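Local structure of ribose-phosphate pyrophosphokinase (7PN0) at residues Gly184-Lys192 and Val202-Lys212. The protein probably catalyses transfer of diphosphate from ATP to ribose 5-phosphate, yielding phosphoribosyl pyrophosphate, the activated sugar used in nucleotide biosynthesis. Sequence-based numbering, arbitrary orientation.
Sequences GLPLAFIDK and VRMLVGEVEGK
Ile190 and Leu205 face each other as a non-hydrogen-bonded antiparallel pair, and the isoleucine illustrates how one arm of a branched side chain can reach two neighbours on the adjoining strand. Its CB lies 4.0 Å from Leu205 CD1. CG1, opposite the backbone N (chi1 -168°), lies 4.0 Å from Val202 CG1 and about as far from Leu205 CD1. CD1 ends the arm 4.1 Å from Leu205 CD1 and near Val202 CG1; the isoleucine and valine side chains cross at about a right angle. Val166, Ala233 and Ala237 also touch Ile190, tying it to strand 163-167 and helix 225-236. Replacing Ile190 by an alanine would remove CG1 and CD1, and would probably leave Val202 CG1 without this apolar partner and open a gap beside Leu205.

Backbone bonds fix the pairing up to Asp191; there the register shifts by one and Val202 pairs with Lys192. Phe189 N bonds Val206 O at 2.8 Å, and Val206 N returns to Phe189 O at 3.0 Å. Asp191 O accepts from Arg203 N (2.9 Å) and Met204 N (3.2 Å), both on the same face of its carbonyl plane. The Asp191 carboxylate runs alongside Arg203, OD2 3.4 Å from Arg203 CB, but this poorly ordered arginine is modelled in a salt bridge with Glu193. The Phe189 ring packs edge-to-face against Phe189 of the second subunit, whose Met204 touches Val206. With Arg203 and Met204 opposite Asp191, this is a classic beta bulge in the hairpin of strands 187-194 and 200-206, the latter outermost within this chain in the mixed sheet of a PRTase-like domain.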
ATOM      1  N   GLY A 184      21.516 -30.522 -31.359  1.00 27.75           N
ATOM      2  CA  GLY A 184      22.319 -30.405 -32.592  1.00 27.32           C
ATOM      3  C   GLY A 184      21.523 -30.848 -33.791  1.00 27.72           C
ATOM      4  O   GLY A 184      22.065 -31.537 -34.631  1.00 30.69           O
ATOM      5  N   LEU A 185      20.268 -30.452 -33.865  1.00 26.45           N
ATOM      6  CA  LEU A 185      19.305 -30.917 -34.881  1.00 26.65           C
ATOM      7  C   LEU A 185      18.919 -29.727 -35.745  1.00 28.10           C
ATOM      8  O   LEU A 185      18.940 -28.571 -35.292  1.00 26.76           O
ATOM      9  CB  LEU A 185      18.065 -31.467 -34.176  1.00 29.22           C
ATOM     10  CG  LEU A 185      17.912 -32.979 -33.981  1.00 32.06           C
ATOM     11  CD1 LEU A 185      19.217 -33.748 -34.015  1.00 30.39           C
ATOM     12  CD2 LEU A 185      17.139 -33.269 -32.710  1.00 30.73           C
ATOM     13  N   PRO A 186      18.503 -30.004 -36.996  1.00 26.99           N
ATOM     14  CA  PRO A 186      17.890 -28.998 -37.839  1.00 29.82           C
ATOM     15  C   PRO A 186      16.523 -28.626 -37.258  1.00 30.23           C
ATOM     16  O   PRO A 186      15.953 -29.413 -36.528  1.00 27.77           O
ATOM     17  CB  PRO A 186      17.741 -29.687 -39.211  1.00 31.20           C
ATOM     18  CG  PRO A 186      17.712 -31.176 -38.892  1.00 29.93           C
ATOM     19  CD  PRO A 186      18.561 -31.329 -37.641  1.00 29.45           C
ATOM     20  N   LEU A 187      16.050 -27.433 -37.602  1.00 29.28           N
ATOM     21  CA  LEU A 187      14.737 -26.881 -37.187  1.00 29.55           C
ATOM     22  C   LEU A 187      13.876 -26.751 -38.429  1.00 30.06           C
ATOM     23  O   LEU A 187      14.379 -26.236 -39.417  1.00 32.99           O
ATOM     24  CB  LEU A 187      14.950 -25.537 -36.492  1.00 30.58           C
ATOM     25  CG  LEU A 187      13.707 -24.849 -35.947  1.00 31.40           C
ATOM     26  CD1 LEU A 187      13.031 -25.681 -34.879  1.00 31.25           C
ATOM     27  CD2 LEU A 187      14.062 -23.472 -35.397  1.00 32.31           C
ATOM     28  N   ALA A 188      12.658 -27.275 -38.411  1.00 27.66           N
ATOM     29  CA  ALA A 188      11.719 -27.153 -39.541  1.00 28.97           C
ATOM     30  C   ALA A 188      10.481 -26.430 -39.038  1.00 28.54           C
ATOM     31  O   ALA A 188      10.287 -26.388 -37.815  1.00 28.91           O
ATOM     32  CB  ALA A 188      11.382 -28.508 -40.099  1.00 30.46           C
ATOM     33  N   PHE A 189       9.671 -25.920 -39.959  1.00 25.98           N
ATOM     34  CA  PHE A 189       8.374 -25.279 -39.661  1.00 25.67           C
ATOM     35  C   PHE A 189       7.318 -25.937 -40.537  1.00 26.99           C
ATOM     36  O   PHE A 189       7.534 -26.058 -41.770  1.00 30.83           O
ATOM     37  CB  PHE A 189       8.462 -23.760 -39.867  1.00 26.52           C
ATOM     38  CG  PHE A 189       7.195 -23.049 -39.469  1.00 27.08           C
ATOM     39  CD1 PHE A 189       6.131 -22.934 -40.341  1.00 26.07           C
ATOM     40  CD2 PHE A 189       7.043 -22.576 -38.181  1.00 28.70           C
ATOM     41  CE1 PHE A 189       4.937 -22.351 -39.933  1.00 27.58           C
ATOM     42  CE2 PHE A 189       5.856 -21.976 -37.781  1.00 29.90           C
ATOM     43  CZ  PHE A 189       4.799 -21.883 -38.651  1.00 27.54           C
ATOM     44  N   ILE A 190       6.165 -26.260 -39.970  1.00 29.76           N
ATOM     45  CA  ILE A 190       5.050 -26.817 -40.776  1.00 32.02           C
ATOM     46  C   ILE A 190       3.831 -25.905 -40.599  1.00 35.88           C
ATOM     47  O   ILE A 190       3.288 -25.777 -39.488  1.00 32.82           O
ATOM     48  CB  ILE A 190       4.836 -28.319 -40.477  1.00 32.95           C
ATOM     49  CG1 ILE A 190       3.900 -28.973 -41.505  1.00 33.92           C
ATOM     50  CG2 ILE A 190       4.371 -28.564 -39.040  1.00 33.61           C
ATOM     51  CD1 ILE A 190       3.955 -30.520 -41.529  1.00 31.40           C
ATOM     52  N   ASP A 191       3.524 -25.151 -41.654  1.00 41.00           N
ATOM     53  CA  ASP A 191       2.319 -24.290 -41.736  1.00 41.68           C
ATOM     54  C   ASP A 191       1.180 -25.227 -42.139  1.00 44.12           C
ATOM     55  O   ASP A 191       1.244 -25.777 -43.265  1.00 47.53           O
ATOM     56  CB  ASP A 191       2.552 -23.116 -42.697  1.00 48.18           C
ATOM     57  CG  ASP A 191       1.357 -22.189 -42.858  1.00 51.11           C
ATOM     58  OD1 ASP A 191       0.677 -21.898 -41.852  1.00 54.79           O
ATOM     59  OD2 ASP A 191       1.108 -21.771 -43.989  1.00 58.18           O
ATOM     60  N   LYS A 192       0.227 -25.447 -41.237  1.00 40.02           N
ATOM     61  CA  LYS A 192      -0.960 -26.305 -41.458  1.00 44.56           C
ATOM     62  C   LYS A 192      -2.240 -25.539 -41.097  1.00 48.42           C
ATOM     63  O   LYS A 192      -2.132 -24.467 -40.465  1.00 44.46           O
ATOM     64  CB  LYS A 192      -0.815 -27.603 -40.667  1.00 45.71           C
ATOM     65  CG  LYS A 192      -0.170 -27.467 -39.294  1.00 46.54           C
ATOM     66  CD  LYS A 192      -1.170 -27.395 -38.166  1.00 46.10           C
ATOM     67  CE  LYS A 192      -0.620 -26.647 -36.974  1.00 42.11           C
ATOM     68  NZ  LYS A 192      -1.542 -26.708 -35.826  1.00 44.71           N
ATOM     69  N   VAL A 202      -1.595 -29.364 -45.107  1.00 50.26           N
ATOM     70  CA  VAL A 202      -0.203 -28.823 -45.112  1.00 48.45           C
ATOM     71  C   VAL A 202      -0.116 -27.726 -46.183  1.00 49.96           C
ATOM     72  O   VAL A 202      -0.103 -28.065 -47.373  1.00 42.89           O
ATOM     73  CB  VAL A 202       0.860 -29.918 -45.332  1.00 45.17           C
ATOM     74  CG1 VAL A 202       2.267 -29.350 -45.191  1.00 42.14           C
ATOM     75  CG2 VAL A 202       0.660 -31.093 -44.380  1.00 47.57           C
ATOM     76  N   ARG A 203      -0.065 -26.459 -45.763  1.00 54.02           N
ATOM     77  CA  ARG A 203       0.077 -25.281 -46.665  1.00 55.47           C
ATOM     78  C   ARG A 203       1.549 -25.143 -47.068  1.00 49.81           C
ATOM     79  O   ARG A 203       1.827 -25.074 -48.261  1.00 47.22           O
ATOM     80  CB  ARG A 203      -0.408 -23.988 -45.998  1.00 60.62           C
ATOM     81  CG  ARG A 203      -1.922 -23.818 -45.959  1.00 70.00           C
ATOM     82  CD  ARG A 203      -2.351 -22.366 -45.760  1.00 77.32           C
ATOM     83  NE  ARG A 203      -2.968 -21.743 -46.934  1.00 76.92           N
ATOM     84  CZ  ARG A 203      -3.790 -20.692 -46.902  1.00 79.94           C
ATOM     85  NH1 ARG A 203      -4.113 -20.122 -45.749  1.00 78.00           N
ATOM     86  NH2 ARG A 203      -4.295 -20.212 -48.029  1.00 78.51           N
ATOM     87  N   MET A 204       2.462 -25.098 -46.101  1.00 48.66           N
ATOM     88  CA  MET A 204       3.903 -24.869 -46.370  1.00 49.56           C
ATOM     89  C   MET A 204       4.748 -25.716 -45.421  1.00 46.35           C
ATOM     90  O   MET A 204       4.352 -25.868 -44.255  1.00 45.18           O
ATOM     91  CB  MET A 204       4.259 -23.395 -46.161  1.00 51.78           C
ATOM     92  CG  MET A 204       5.679 -23.079 -46.550  1.00 54.01           C
ATOM     93  SD  MET A 204       5.855 -21.393 -47.184  1.00 58.93           S
ATOM     94  CE  MET A 204       4.998 -21.567 -48.749  1.00 62.03           C
ATOM     95  N   LEU A 205       5.884 -26.206 -45.907  1.00 43.58           N
ATOM     96  CA  LEU A 205       6.956 -26.813 -45.086  1.00 40.80           C
ATOM     97  C   LEU A 205       8.258 -26.076 -45.378  1.00 42.55           C
ATOM     98  O   LEU A 205       8.600 -25.934 -46.574  1.00 44.40           O
ATOM     99  CB  LEU A 205       7.053 -28.294 -45.462  1.00 44.58           C
ATOM    100  CG  LEU A 205       8.031 -29.142 -44.653  1.00 45.52           C
ATOM    101  CD1 LEU A 205       7.537 -29.335 -43.222  1.00 43.13           C
ATOM    102  CD2 LEU A 205       8.238 -30.492 -45.337  1.00 47.05           C
ATOM    103  N   VAL A 206       8.972 -25.614 -44.348  1.00 37.41           N
ATOM    104  CA  VAL A 206      10.382 -25.160 -44.531  1.00 38.60           C
ATOM    105  C   VAL A 206      11.273 -26.019 -43.627  1.00 41.67           C
ATOM    106  O   VAL A 206      10.897 -26.255 -42.431  1.00 34.87           O
ATOM    107  CB  VAL A 206      10.571 -23.625 -44.397  1.00 41.10           C
ATOM    108  CG1 VAL A 206       9.284 -22.894 -44.060  1.00 37.85           C
ATOM    109  CG2 VAL A 206      11.715 -23.226 -43.479  1.00 40.06           C
ATOM    110  N   GLY A 207      12.394 -26.475 -44.204  1.00 34.49           N
ATOM    111  CA  GLY A 207      13.196 -27.612 -43.714  1.00 34.35           C
ATOM    112  C   GLY A 207      12.663 -28.914 -44.279  1.00 34.24           C
ATOM    113  O   GLY A 207      11.679 -28.898 -45.062  1.00 33.87           O
ATOM    114  N   GLU A 208      13.278 -30.024 -43.892  1.00 36.40           N
ATOM    115  CA  GLU A 208      12.917 -31.377 -44.372  1.00 37.35           C
ATOM    116  C   GLU A 208      12.427 -32.237 -43.203  1.00 33.40           C
ATOM    117  O   GLU A 208      13.102 -32.249 -42.150  1.00 32.58           O
ATOM    118  CB  GLU A 208      14.140 -31.990 -45.054  1.00 44.35           C
ATOM    119  CG  GLU A 208      14.282 -31.561 -46.505  1.00 52.16           C
ATOM    120  CD  GLU A 208      15.653 -31.004 -46.858  1.00 58.34           C
ATOM    121  OE1 GLU A 208      16.163 -30.163 -46.084  1.00 62.59           O
ATOM    122  OE2 GLU A 208      16.210 -31.412 -47.903  1.00 64.99           O
ATOM    123  N   VAL A 209      11.325 -32.961 -43.396  1.00 30.04           N
ATOM    124  CA  VAL A 209      10.881 -33.985 -42.408  1.00 31.99           C
ATOM    125  C   VAL A 209      10.730 -35.362 -43.060  1.00 35.56           C
ATOM    126  O   VAL A 209      10.534 -36.335 -42.307  1.00 35.12           O
ATOM    127  CB  VAL A 209       9.575 -33.542 -41.728  1.00 30.30           C
ATOM    128  CG1 VAL A 209       9.753 -32.180 -41.078  1.00 30.98           C
ATOM    129  CG2 VAL A 209       8.409 -33.544 -42.707  1.00 29.87           C
ATOM    130  N   GLU A 210      10.783 -35.472 -44.390  1.00 37.22           N
ATOM    131  CA  GLU A 210      10.407 -36.753 -45.040  1.00 35.26           C
ATOM    132  C   GLU A 210      11.364 -37.841 -44.544  1.00 31.79           C
ATOM    133  O   GLU A 210      12.579 -37.639 -44.667  1.00 30.88           O
ATOM    134  CB  GLU A 210      10.414 -36.657 -46.565  1.00 38.75           C
ATOM    135  CG  GLU A 210       9.800 -37.891 -47.205  1.00 43.78           C
ATOM    136  CD  GLU A 210       9.923 -37.947 -48.712  1.00 51.59           C
ATOM    137  OE1 GLU A 210       9.657 -39.023 -49.282  1.00 56.50           O
ATOM    138  OE2 GLU A 210      10.304 -36.921 -49.310  1.00 59.97           O
ATOM    139  N   GLY A 211      10.810 -38.934 -43.990  1.00 33.72           N
ATOM    140  CA  GLY A 211      11.549 -40.101 -43.455  1.00 33.23           C
ATOM    141  C   GLY A 211      12.327 -39.781 -42.188  1.00 34.81           C
ATOM    142  O   GLY A 211      13.195 -40.609 -41.765  1.00 33.11           O
ATOM    143  N   LYS A 212      12.052 -38.632 -41.561  1.00 32.06           N
ATOM    144  CA  LYS A 212      12.825 -38.202 -40.365  1.00 31.08           C
ATOM    145  C   LYS A 212      11.972 -38.466 -39.122  1.00 24.91           C
ATOM    146  O   LYS A 212      10.734 -38.583 -39.232  1.00 22.06           O
ATOM    147  CB  LYS A 212      13.277 -36.740 -40.469  1.00 34.80           C
ATOM    148  CG  LYS A 212      13.997 -36.381 -41.769  1.00 42.12           C
ATOM    149  CD  LYS A 212      15.484 -36.185 -41.626  1.00 47.99           C
ATOM    150  CE  LYS A 212      15.873 -34.763 -41.277  1.00 55.10           C
ATOM    151  NZ  LYS A 212      17.281 -34.465 -41.653  1.00 55.50           N
TER